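Local coordinates for protein exoribonuclease II, mitochondrial (Candida glabrata, PDB 6F3H) that probably degrades RNA from the 3' end in mitochondria as the magnesium-dependent exoribonuclease component of the mtEXO degradosome, here as an active-site mutant, at residues M77-I85 with T236-T244; V148-L159 with L173-N181. The protein carries 1 engineered substitution. One frame throughout, in Å; residues are numbered along the deposited sequence.

Interaction 1: M77-I85 with T236-T244. With nucleotides of chain C.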
loop_
_atom_site.group_PDB
_atom_site.type_symbol
_atom_site.label_atom_id
_atom_site.label_comp_id
_atom_site.label_asym_id
_atom_site.label_seq_id
_atom_site.Cartn_x
_atom_site.Cartn_y
_atom_site.Cartn_z
HETATM N N MSE A 77 17.309 7.333 -8.601
HETATM C CA MSE A 77 15.953 7.680 -8.251
HETATM C C MSE A 77 15.779 7.556 -6.774
HETATM O O MSE A 77 16.221 6.594 -6.165
HETATM C CB MSE A 77 14.942 6.779 -8.959
HETATM C CG MSE A 77 14.669 7.195 -10.386
HETATM SE SE MSE A 77 14.609 9.141 -10.565
HETATM C CE MSE A 77 14.679 9.285 -12.519
ATOM N N LYS A 78 15.109 8.543 -6.211
ATOM C CA LYS A 78 14.693 8.500 -4.825
ATOM C C LYS A 78 14.295 7.098 -4.383
ATOM O O LYS A 78 14.647 6.671 -3.288
ATOM C CB LYS A 78 13.533 9.469 -4.649
ATOM C CG LYS A 78 12.839 9.364 -3.332
ATOM C CD LYS A 78 11.579 10.235 -3.342
ATOM C CE LYS A 78 10.305 9.444 -3.698
ATOM N NZ LYS A 78 9.450 9.107 -2.503
ATOM N N ASN A 79 13.581 6.365 -5.224
ATOM C CA ASN A 79 13.076 5.059 -4.830
ATOM C C ASN A 79 14.088 3.946 -4.978
ATOM O O ASN A 79 13.802 2.812 -4.577
ATOM C CB ASN A 79 11.844 4.742 -5.633
ATOM C CG ASN A 79 10.776 5.710 -5.353
ATOM O OD1 ASN A 79 10.957 6.906 -5.576
ATOM N ND2 ASN A 79 9.676 5.240 -4.800
ATOM N N SER A 80 15.258 4.238 -5.532
ATOM C CA SER A 80 16.322 3.259 -5.464
ATOM C C SER A 80 16.889 3.127 -4.061
ATOM O O SER A 80 17.760 2.288 -3.859
ATOM C CB SER A 80 17.444 3.624 -6.430
ATOM O OG SER A 80 16.974 3.681 -7.766
ATOM N N VAL A 81 16.451 3.948 -3.111
ATOM C CA VAL A 81 16.925 3.888 -1.730
ATOM C C VAL A 81 16.231 2.750 -0.987
ATOM O O VAL A 81 15.006 2.769 -0.824
ATOM C CB VAL A 81 16.700 5.221 -1.012
ATOM C CG1 VAL A 81 16.993 5.043 0.463
ATOM C CG2 VAL A 81 17.601 6.286 -1.600
ATOM N N ILE A 82 17.014 1.789 -0.474
ATOM C CA ILE A 82 16.406 0.664 0.237
ATOM C C ILE A 82 16.313 0.913 1.726
ATOM O O ILE A 82 15.389 0.407 2.384
ATOM C CB ILE A 82 17.177 -0.648 -0.013
ATOM C CG1 ILE A 82 17.652 -0.726 -1.436
ATOM C CG2 ILE A 82 16.230 -1.754 0.025
ATOM C CD1 ILE A 82 18.457 -1.965 -1.653
ATOM N N LEU A 83 17.288 1.616 2.303
ATOM C CA LEU A 83 17.140 2.072 3.670
ATOM C C LEU A 83 17.924 3.350 3.846
ATOM O O LEU A 83 18.874 3.627 3.115
ATOM C CB LEU A 83 17.573 1.023 4.708
ATOM C CG LEU A 83 18.953 0.389 4.806
ATOM C CD1 LEU A 83 19.907 1.294 5.546
ATOM C CD2 LEU A 83 18.820 -0.924 5.544
ATOM N N ARG A 84 17.526 4.111 4.859
ATOM C CA ARG A 84 17.969 5.478 5.030
ATOM C C ARG A 84 18.259 5.711 6.499
ATOM O O ARG A 84 17.519 5.229 7.364
ATOM C CB ARG A 84 16.899 6.452 4.535
ATOM C CG ARG A 84 17.003 7.874 5.037
ATOM C CD ARG A 84 15.896 8.720 4.420
ATOM N NE ARG A 84 15.597 9.968 5.125
ATOM C CZ ARG A 84 14.471 10.210 5.792
ATOM N NH1 ARG A 84 13.520 9.289 5.858
ATOM N NH2 ARG A 84 14.299 11.384 6.398
ATOM N N ILE A 85 19.335 6.452 6.757
ATOM C CA ILE A 85 19.776 6.859 8.083
ATOM C C ILE A 85 19.834 8.375 8.079
ATOM O O ILE A 85 20.645 8.953 7.348
ATOM C CB ILE A 85 21.163 6.301 8.432
ATOM C CG1 ILE A 85 21.124 4.789 8.510
ATOM C CG2 ILE A 85 21.634 6.901 9.734
ATOM C CD1 ILE A 85 20.276 4.334 9.638
ATOM N N THR A 236 10.164 -1.822 1.591
ATOM C CA THR A 236 10.666 -0.498 1.923
ATOM C C THR A 236 9.547 0.498 1.641
ATOM O O THR A 236 9.063 0.572 0.508
ATOM C CB THR A 236 11.885 -0.150 1.068
ATOM O OG1 THR A 236 13.008 -0.967 1.435
ATOM C CG2 THR A 236 12.265 1.315 1.254
ATOM N N ASN A 237 9.132 1.257 2.653
ATOM C CA ASN A 237 8.083 2.233 2.429
ATOM C C ASN A 237 8.613 3.395 1.599
ATOM O O ASN A 237 9.739 3.853 1.785
ATOM C CB ASN A 237 7.516 2.753 3.746
ATOM C CG ASN A 237 6.606 3.991 3.551
ATOM O OD1 ASN A 237 5.678 3.978 2.745
ATOM N ND2 ASN A 237 6.876 5.049 4.289
ATOM N N THR A 238 7.782 3.837 0.649
ATOM C CA THR A 238 8.100 4.907 -0.296
ATOM C C THR A 238 8.289 6.267 0.374
ATOM O O THR A 238 9.010 7.125 -0.153
ATOM C CB THR A 238 6.960 5.041 -1.305
ATOM O OG1 THR A 238 6.391 3.754 -1.578
ATOM C CG2 THR A 238 7.444 5.693 -2.565
ATOM N N ALA A 239 7.582 6.530 1.467
ATOM C CA ALA A 239 7.573 7.882 2.006
ATOM C C ALA A 239 8.721 8.084 2.984
ATOM O O ALA A 239 9.466 9.068 2.903
ATOM C CB ALA A 239 6.230 8.143 2.683
ATOM N N LEU A 240 8.875 7.123 3.887
ATOM C CA LEU A 240 9.968 7.085 4.825
ATOM C C LEU A 240 11.250 6.585 4.204
ATOM O O LEU A 240 12.312 6.809 4.789
ATOM C CB LEU A 240 9.621 6.153 5.973
ATOM C CG LEU A 240 8.260 6.288 6.650
ATOM C CD1 LEU A 240 8.277 5.418 7.911
ATOM C CD2 LEU A 240 7.910 7.742 6.948
ATOM N N LEU A 241 11.161 5.870 3.081
ATOM C CA LEU A 241 12.308 5.216 2.430
ATOM C C LEU A 241 13.067 4.355 3.422
ATOM O O LEU A 241 14.278 4.467 3.589
ATOM C CB LEU A 241 13.241 6.220 1.752
ATOM C CG LEU A 241 12.739 7.069 0.581
ATOM C CD1 LEU A 241 13.696 8.190 0.215
ATOM C CD2 LEU A 241 12.534 6.185 -0.613
ATOM N N SER A 242 12.328 3.485 4.094
ATOM C CA SER A 242 12.921 2.638 5.104
ATOM C C SER A 242 12.148 1.338 5.141
ATOM O O SER A 242 10.960 1.318 4.802
ATOM C CB SER A 242 12.875 3.325 6.463
ATOM O OG SER A 242 12.906 2.357 7.478
ATOM N N PRO A 243 12.776 0.249 5.571
ATOM C CA PRO A 243 12.089 -1.044 5.549
ATOM C C PRO A 243 10.998 -1.133 6.594
ATOM O O PRO A 243 11.166 -0.711 7.741
ATOM C CB PRO A 243 13.214 -2.035 5.840
ATOM C CG PRO A 243 14.264 -1.218 6.550
ATOM C CD PRO A 243 14.215 0.088 5.835
ATOM N N THR A 244 9.888 -1.745 6.204
ATOM C CA THR A 244 8.751 -1.858 7.103
ATOM C C THR A 244 8.622 -3.247 7.696
ATOM O O THR A 244 8.484 -3.390 8.908
ATOM C CB THR A 244 7.438 -1.484 6.390
ATOM O OG1 THR A 244 7.183 -2.395 5.321
ATOM C CG2 THR A 244 7.495 -0.070 5.823
ATOM P P A C 1 6.025 6.281 -5.716
ATOM O OP1 A C 1 5.620 5.101 -4.921
ATOM O OP2 A C 1 6.363 7.563 -5.032
ATOM O "O5'" A C 1 4.789 6.491 -6.689
ATOM C "C5'" A C 1 3.530 6.865 -6.162
ATOM C "C4'" A C 1 3.451 8.359 -5.969
ATOM O "O4'" A C 1 3.624 9.021 -7.251
ATOM C "C3'" A C 1 2.114 8.860 -5.461
ATOM O "O3'" A C 1 2.000 8.827 -4.066
ATOM C "C2'" A C 1 2.011 10.251 -6.056
ATOM O "O2'" A C 1 2.823 11.159 -5.326
ATOM C "C1'" A C 1 2.648 10.021 -7.417
ATOM N N9 A C 1 1.683 9.486 -8.393
ATOM C C8 A C 1 0.600 8.664 -8.176
ATOM N N7 A C 1 -0.036 8.336 -9.263
ATOM C C5 A C 1 0.686 8.971 -10.261
ATOM C C6 A C 1 0.519 9.017 -11.648
ATOM N N6 A C 1 -0.476 8.382 -12.275
ATOM N N1 A C 1 1.411 9.738 -12.366
ATOM C C2 A C 1 2.401 10.371 -11.727
ATOM N N3 A C 1 2.666 10.405 -10.425
ATOM C C4 A C 1 1.757 9.676 -9.746
#
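Leu241, at the turn of the beta hairpin formed by strands 231-237 and 242-248, pushes its side chain against Lys78 and Val81, where the chain enters strand 81-85, an outermost strand of a five-stranded antiparallel sheet. Leu241 and Ser242 both face Asn237 in a G1 beta bulge, and Leu241 takes up the positive phi that goes with it. Strands 81-85 and 242-244 cross steeply, at 107°, and do not pair as neighbours in a sheet, although their backbones come close at Leu83 and Ser242.

The apolar part centres on Leu241. Its CD1 lies 3.8 Å from Lys78 CG, with Lys78 lying crosswise to it, and its CB sits 4.1 Å from Val81 CG1. Further along, Pro243 CD packs at 3.7 Å on Leu83 CB. Ile82 and Leu83 form a classic bulge opposite Leu41 of the neighbouring strand; Tyr219 of helix 212-226 touches both side chains.

At the far end, the Asn79 amide and the Thr238 methyl lie by the phosphate of A1 of chain C, away from the magnesium site.

Three polar contacts use backbone carbonyls as acceptors. Thr236 OG1 donates to Ile82 O at 2.9 Å, in the carbonyl plane and on a lone pair. The Lys78 chain bends at chi3 (96°) and again at chi4, bringing NZ round to a weak bond with Thr238 O, 3.1 Å away. Arg84 reaches past Leu241 with its chain extended from CG to NE, and its NE forms a salt bridge with Asp38, which should help fix the turn of the guanidinium. The third hydrogen bond runs from Arg84 NH1 to Leu240 O at 3.0 Å, within the guanidinium plane, though 35° above the plane of the carbonyl.

Interaction 2: V148-L159 with L173-N181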
loop_
_atom_site.group_PDB
_atom_site.type_symbol
_atom_site.label_atom_id
_atom_site.label_comp_id
_atom_site.label_asym_id
_atom_site.label_seq_id
_atom_site.Cartn_x
_atom_site.Cartn_y
_atom_site.Cartn_z
ATOM N N VAL A 148 25.357 -11.659 13.762
ATOM C CA VAL A 148 23.961 -11.428 13.426
ATOM C C VAL A 148 23.357 -12.625 12.695
ATOM O O VAL A 148 22.211 -13.012 12.960
ATOM C CB VAL A 148 23.865 -10.153 12.569
ATOM C CG1 VAL A 148 22.489 -10.026 11.932
ATOM C CG2 VAL A 148 24.229 -8.930 13.372
ATOM N N LEU A 149 24.109 -13.227 11.770
ATOM C CA LEU A 149 23.603 -14.388 11.050
ATOM C C LEU A 149 23.257 -15.496 12.014
ATOM O O LEU A 149 22.250 -16.195 11.850
ATOM C CB LEU A 149 24.628 -14.878 10.042
ATOM C CG LEU A 149 24.857 -14.003 8.817
ATOM C CD1 LEU A 149 26.071 -14.520 8.057
ATOM C CD2 LEU A 149 23.627 -14.003 7.928
ATOM N N LYS A 150 24.068 -15.637 13.054
ATOM C CA LYS A 150 23.784 -16.634 14.063
ATOM C C LYS A 150 22.506 -16.285 14.812
ATOM O O LYS A 150 21.649 -17.148 15.020
ATOM C CB LYS A 150 24.984 -16.764 14.999
ATOM N N LYS A 151 22.309 -15.021 15.170
ATOM C CA LYS A 151 21.061 -14.681 15.846
ATOM C C LYS A 151 19.868 -14.916 14.931
ATOM O O LYS A 151 18.880 -15.536 15.336
ATOM C CB LYS A 151 21.100 -13.226 16.312
ATOM C CG LYS A 151 22.316 -12.872 17.177
ATOM C CD LYS A 151 22.397 -11.376 17.488
ATOM C CE LYS A 151 23.390 -11.074 18.610
ATOM N NZ LYS A 151 23.629 -9.608 18.824
ATOM N N LEU A 152 19.975 -14.467 13.672
ATOM C CA LEU A 152 18.902 -14.610 12.695
ATOM C C LEU A 152 18.437 -16.045 12.578
ATOM O O LEU A 152 17.240 -16.328 12.618
ATOM C CB LEU A 152 19.362 -14.102 11.330
ATOM C CG LEU A 152 19.300 -12.582 11.252
ATOM C CD1 LEU A 152 19.909 -11.981 10.022
ATOM C CD2 LEU A 152 17.878 -12.237 11.318
ATOM N N GLU A 153 19.373 -16.971 12.433
ATOM C CA GLU A 153 18.967 -18.368 12.409
ATOM C C GLU A 153 18.251 -18.728 13.705
ATOM O O GLU A 153 17.280 -19.496 13.706
ATOM C CB GLU A 153 20.187 -19.266 12.188
ATOM N N LEU A 154 18.686 -18.139 14.815
ATOM C CA LEU A 154 18.138 -18.526 16.107
ATOM C C LEU A 154 16.733 -17.982 16.293
ATOM O O LEU A 154 15.772 -18.744 16.441
ATOM C CB LEU A 154 19.049 -18.036 17.228
ATOM C CG LEU A 154 18.574 -18.365 18.649
ATOM C CD1 LEU A 154 17.928 -19.750 18.790
ATOM C CD2 LEU A 154 19.757 -18.271 19.575
ATOM N N ILE A 155 16.594 -16.657 16.304
ATOM C CA ILE A 155 15.271 -16.132 16.538
ATOM C C ILE A 155 14.355 -16.481 15.405
ATOM O O ILE A 155 13.142 -16.478 15.596
ATOM C CB ILE A 155 15.324 -14.626 16.775
ATOM C CG1 ILE A 155 16.091 -13.933 15.656
ATOM C CG2 ILE A 155 16.018 -14.373 18.033
ATOM C CD1 ILE A 155 15.334 -13.676 14.404
ATOM N N HIS A 156 14.882 -16.814 14.227
ATOM C CA HIS A 156 13.997 -17.402 13.238
ATOM C C HIS A 156 13.294 -18.624 13.811
ATOM O O HIS A 156 12.166 -18.925 13.416
ATOM C CB HIS A 156 14.737 -17.786 11.956
ATOM C CG HIS A 156 13.826 -18.328 10.895
ATOM N ND1 HIS A 156 13.265 -19.587 10.957
ATOM C CD2 HIS A 156 13.332 -17.757 9.771
ATOM C CE1 HIS A 156 12.488 -19.777 9.905
ATOM N NE2 HIS A 156 12.509 -18.680 9.170
ATOM N N ARG A 157 13.938 -19.346 14.736
ATOM C CA ARG A 157 13.254 -20.469 15.372
ATOM C C ARG A 157 12.087 -20.011 16.249
ATOM O O ARG A 157 11.089 -20.729 16.368
ATOM C CB ARG A 157 14.244 -21.321 16.167
ATOM C CG ARG A 157 13.887 -22.788 16.103
ATOM C CD ARG A 157 14.799 -23.656 16.935
ATOM N NE ARG A 157 15.442 -22.921 18.025
ATOM C CZ ARG A 157 16.756 -22.915 18.236
ATOM N NH1 ARG A 157 17.279 -22.230 19.250
ATOM N NH2 ARG A 157 17.550 -23.607 17.427
ATOM N N TYR A 158 12.152 -18.814 16.827
ATOM C CA TYR A 158 11.073 -18.378 17.717
ATOM C C TYR A 158 9.969 -17.615 16.978
ATOM O O TYR A 158 8.793 -17.691 17.362
ATOM C CB TYR A 158 11.641 -17.528 18.866
ATOM C CG TYR A 158 12.485 -18.300 19.879
ATOM C CD1 TYR A 158 13.835 -18.548 19.650
ATOM C CD2 TYR A 158 11.935 -18.762 21.073
ATOM C CE1 TYR A 158 14.603 -19.245 20.574
ATOM C CE2 TYR A 158 12.703 -19.459 22.002
ATOM C CZ TYR A 158 14.032 -19.695 21.747
ATOM O OH TYR A 158 14.801 -20.382 22.663
ATOM N N LEU A 159 10.327 -16.855 15.941
ATOM C CA LEU A 159 9.356 -16.057 15.194
ATOM C C LEU A 159 8.547 -16.893 14.214
ATOM O O LEU A 159 7.368 -16.619 13.998
ATOM C CB LEU A 159 10.062 -14.948 14.432
ATOM C CG LEU A 159 10.899 -14.069 15.340
ATOM C CD1 LEU A 159 11.370 -12.858 14.585
ATOM C CD2 LEU A 159 10.076 -13.666 16.525
ATOM N N LEU A 173 12.487 -6.239 14.800
ATOM C CA LEU A 173 13.470 -7.275 14.538
ATOM C C LEU A 173 14.881 -6.795 14.828
ATOM O O LEU A 173 15.642 -7.455 15.545
ATOM C CB LEU A 173 13.344 -7.709 13.094
ATOM C CG LEU A 173 14.399 -8.712 12.723
ATOM C CD1 LEU A 173 14.181 -9.953 13.558
ATOM C CD2 LEU A 173 14.278 -9.001 11.247
ATOM N N VAL A 174 15.246 -5.647 14.274
ATOM C CA VAL A 174 16.540 -5.055 14.578
ATOM C C VAL A 174 16.762 -4.966 16.081
ATOM O O VAL A 174 17.823 -5.350 16.591
ATOM C CB VAL A 174 16.625 -3.676 13.920
ATOM C CG1 VAL A 174 17.861 -2.965 14.380
ATOM C CG2 VAL A 174 16.600 -3.848 12.426
ATOM N N ARG A 175 15.743 -4.508 16.817
ATOM C CA ARG A 175 15.886 -4.352 18.261
ATOM C C ARG A 175 16.259 -5.674 18.908
ATOM O O ARG A 175 17.169 -5.737 19.738
ATOM C CB ARG A 175 14.588 -3.819 18.862
ATOM C CG ARG A 175 14.523 -2.320 18.870
ATOM C CD ARG A 175 13.278 -1.778 19.522
ATOM N NE ARG A 175 12.876 -0.595 18.782
ATOM C CZ ARG A 175 11.866 -0.578 17.928
ATOM N NH1 ARG A 175 11.140 -1.674 17.741
ATOM N NH2 ARG A 175 11.576 0.534 17.270
ATOM N N ILE A 176 15.600 -6.749 18.496
ATOM C CA ILE A 176 15.902 -8.056 19.051
ATOM C C ILE A 176 17.346 -8.421 18.791
ATOM O O ILE A 176 18.033 -8.981 19.655
ATOM C CB ILE A 176 14.951 -9.093 18.450
ATOM C CG1 ILE A 176 13.525 -8.714 18.803
ATOM C CG2 ILE A 176 15.327 -10.486 18.891
ATOM C CD1 ILE A 176 12.545 -9.699 18.350
ATOM N N ILE A 177 17.824 -8.145 17.588
ATOM C CA ILE A 177 19.198 -8.487 17.266
ATOM C C ILE A 177 20.152 -7.776 18.209
ATOM O O ILE A 177 21.062 -8.378 18.783
ATOM C CB ILE A 177 19.492 -8.135 15.804
ATOM C CG1 ILE A 177 18.607 -8.955 14.871
ATOM C CG2 ILE A 177 20.918 -8.406 15.512
ATOM C CD1 ILE A 177 18.657 -10.416 15.132
ATOM N N LYS A 178 19.915 -6.496 18.438
ATOM C CA LYS A 178 20.809 -5.749 19.303
ATOM C C LYS A 178 20.767 -6.271 20.732
ATOM O O LYS A 178 21.815 -6.512 21.342
ATOM C CB LYS A 178 20.429 -4.274 19.251
ATOM C CG LYS A 178 21.089 -3.452 20.305
ATOM C CD LYS A 178 22.494 -3.160 19.897
ATOM C CE LYS A 178 22.949 -1.826 20.428
ATOM N NZ LYS A 178 24.122 -1.364 19.636
ATOM N N ASN A 179 19.567 -6.515 21.258
ATOM C CA ASN A 179 19.340 -6.746 22.681
ATOM C C ASN A 179 19.462 -8.202 23.072
ATOM O O ASN A 179 18.949 -8.596 24.124
ATOM C CB ASN A 179 17.962 -6.224 23.088
ATOM C CG ASN A 179 17.884 -4.722 23.036
ATOM O OD1 ASN A 179 18.898 -4.044 23.218
ATOM N ND2 ASN A 179 16.690 -4.185 22.769
ATOM N N LEU A 180 20.141 -9.009 22.274
ATOM C CA LEU A 180 20.144 -10.441 22.492
ATOM C C LEU A 180 21.554 -10.942 22.723
ATOM O O LEU A 180 22.458 -10.623 21.948
ATOM C CB LEU A 180 19.519 -11.168 21.313
ATOM C CG LEU A 180 19.327 -12.651 21.604
ATOM C CD1 LEU A 180 18.282 -12.881 22.682
ATOM C CD2 LEU A 180 18.894 -13.330 20.349
ATOM N N ASN A 181 21.721 -11.745 23.779
ATOM C CA ASN A 181 22.973 -12.434 24.080
ATOM C C ASN A 181 22.842 -13.905 23.699
ATOM O O ASN A 181 22.048 -14.642 24.299
ATOM C CB ASN A 181 23.337 -12.313 25.562
ATOM C CG ASN A 181 24.374 -13.361 26.004
ATOM O OD1 ASN A 181 24.035 -14.363 26.630
ATOM N ND2 ASN A 181 25.631 -13.140 25.650
#
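Ile177 drops as a knob into a hole formed by Val148, Lys151, Leu152 and Ile155, the central feature of the packing between helix 123-159 and helix 170-178. The short segments run at 115° to each other with axes 10.4 Å apart. Ile177 CG2 lies 4.0 Å from Val148 CG2, while its CD1 rests 3.9 Å from Lys151 CB.

Ile155 fills the rest of the tight part. Its chi1 of 52° tucks CG1 in over the backbone, flanked by N and C, and its two branches go to different partners: CG2 sits 3.8 Å from Leu180 CD2 and 4.0 Å from Ile176 CG2, and CD1 approaches Leu173 CD1. Ile155 and Leu180 lie alongside each other, pointing opposite ways. Leu159 closes this end, its CD1 meeting the same Leu173 methyl at 4.2 Å.

The other side is looser and more polar. Lys178 leaves the backbone on the side away from the long helix, and its NZ forms a salt bridge with Asp211; Asn179, exposed, is where the helical backbone ends. Lys151, only partly exposed, stretches along this margin, its chain extended beyond CG, and NZ donates to Ile177 O at 2.8 Å. Lys151 thus serves both regions: its methylenes cover Ile177, while its ammonium group binds a carbonyl in the last turn of helix 170-178, probably favoured by the negative end of the helix dipole.

In the fold
From the N terminus, the chain passes through the first strands of the five-stranded sheet to 77-85, then into helix 123-159. Interaction 2 closes a short loop: only 13 residues, including strand 166-169, separate 148-159 from 173-181. Interaction 1 closes a much longer one, as the chain runs through helix 212-226 before 236-244 returns to strand 81-85. Interaction 2 is therefore nested inside the loop of interaction 1. The two contacts do not touch; their centres are about 23 Å apart and their nearest atoms about 7 Å. One helix, 212-226, lies against both. Interaction 1 joins the five-stranded sheet to the hairpin 231-248, while interaction 2 joins helix 123-159 to helix 170-178.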